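Putative antitoxin VapB45 (Mycobacterium tuberculosis, PDB 5AF3) is possibly the antitoxin of a type II toxin-antitoxin system, in which VapC45 would be the cognate toxin. Local coordinates at residues G215-F218 with Q219-A222. Sequence-based numbering, arbitrary orientation.
Sequences GATF and QAVA
Ala216 touches Val221, and Thr217 OG1 caps helix 218-225 by accepting from Ala220 N. This is an N-cap at the start of a helix, in a region of the DUF433 family, which belongs to the helix-turn-helix clan. Just before it, Gly215 ends helix 206-213 in a Schellman motif. Its phi is positive (106°), and the motif has two bonds back into the last turn of that helix. Ala216 then points its methyl toward the new helix. Its CB meets Val221 CG2 at 3.5 Å, a tight carbon pair. Val221 also packs on Val208, Pro211 and Leu212, so it ties the turn to the preceding helix. Thr217 is the N-cap residue. A chi1 of 70° brings its OG1 to the first turn of the helix, 3.0 Å from Ala220 N. The same oxygen lies 3.3 Å from Ala220 CB. Thr217 O accepts from Val221 N at 3.0 Å, a first-turn helix bond. Phe218 opens the helix. Its CB bond points away from residues 219-222, although CB itself comes within 3.3 Å of Gln219 N. The ring packs on Leu212 and Leu236 and makes a cation-pi contact with Arg233. Its backbone N donates to Glu155 of the second subunit, which places the cap at the dimer contact. Phe218 O accepts from Ala222 N at 2.9 Å, and Ala222 CB lies 3.2 Å from that same Phe218 O.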
loop_
_atom_site.group_PDB
_atom_site.type_symbol
_atom_site.label_atom_id
_atom_site.label_comp_id
_atom_site.label_asym_id
_atom_site.label_seq_id
_atom_site.Cartn_x
_atom_site.Cartn_y
_atom_site.Cartn_z
ATOM N N GLY A 215 -11.119 17.311 -8.618
ATOM C CA GLY A 215 -11.498 17.058 -9.972
ATOM C C GLY A 215 -10.581 17.611 -11.019
ATOM O O GLY A 215 -10.909 17.567 -12.192
ATOM N N ALA A 216 -9.403 18.107 -10.633
ATOM C CA ALA A 216 -8.397 18.399 -11.645
ATOM C C ALA A 216 -7.933 17.129 -12.351
ATOM O O ALA A 216 -7.920 16.031 -11.749
ATOM C CB ALA A 216 -7.180 19.152 -11.028
ATOM N N THR A 217 -7.546 17.273 -13.625
ATOM C CA THR A 217 -7.058 16.119 -14.389
ATOM C C THR A 217 -5.653 15.741 -13.896
ATOM O O THR A 217 -4.937 16.576 -13.293
ATOM C CB THR A 217 -6.971 16.448 -15.870
ATOM O OG1 THR A 217 -5.899 17.386 -16.063
ATOM C CG2 THR A 217 -8.271 17.056 -16.347
ATOM N N PHE A 218 -5.262 14.494 -14.127
ATOM C CA PHE A 218 -3.894 14.060 -13.821
ATOM C C PHE A 218 -2.853 14.946 -14.530
ATOM O O PHE A 218 -1.836 15.305 -13.941
ATOM C CB PHE A 218 -3.682 12.569 -14.122
ATOM C CG PHE A 218 -4.257 11.661 -13.076
ATOM C CD1 PHE A 218 -3.514 11.328 -11.931
ATOM C CD2 PHE A 218 -5.542 11.142 -13.219
ATOM C CE1 PHE A 218 -4.058 10.471 -10.935
ATOM C CE2 PHE A 218 -6.102 10.320 -12.221
ATOM C CZ PHE A 218 -5.353 9.963 -11.098
ATOM N N GLN A 219 -3.121 15.326 -15.779
ATOM C CA GLN A 219 -2.164 16.163 -16.535
ATOM C C GLN A 219 -1.986 17.550 -15.889
ATOM O O GLN A 219 -0.836 18.042 -15.752
ATOM C CB GLN A 219 -2.587 16.308 -18.028
ATOM C CG GLN A 219 -1.535 17.016 -18.895
ATOM C CD GLN A 219 -0.220 16.256 -18.946
ATOM O OE1 GLN A 219 0.825 16.746 -18.472
ATOM N NE2 GLN A 219 -0.253 15.047 -19.502
ATOM N N ALA A 220 -3.103 18.156 -15.502
ATOM C CA ALA A 220 -3.108 19.494 -14.895
ATOM C C ALA A 220 -2.358 19.462 -13.573
ATOM O O ALA A 220 -1.510 20.309 -13.301
ATOM C CB ALA A 220 -4.508 19.985 -14.670
ATOM N N VAL A 221 -2.674 18.474 -12.745
ATOM C CA VAL A 221 -1.962 18.354 -11.450
ATOM C C VAL A 221 -0.470 18.072 -11.664
ATOM O O VAL A 221 0.382 18.705 -11.027
ATOM C CB VAL A 221 -2.641 17.298 -10.538
ATOM C CG1 VAL A 221 -1.833 17.091 -9.232
ATOM C CG2 VAL A 221 -4.079 17.775 -10.198
ATOM N N ALA A 222 -0.145 17.171 -12.593
ATOM C CA ALA A 222 1.259 16.802 -12.840
ATOM C C ALA A 222 2.081 18.021 -13.241
ATOM O O ALA A 222 3.165 18.253 -12.703
ATOM C CB ALA A 222 1.356 15.713 -13.890
#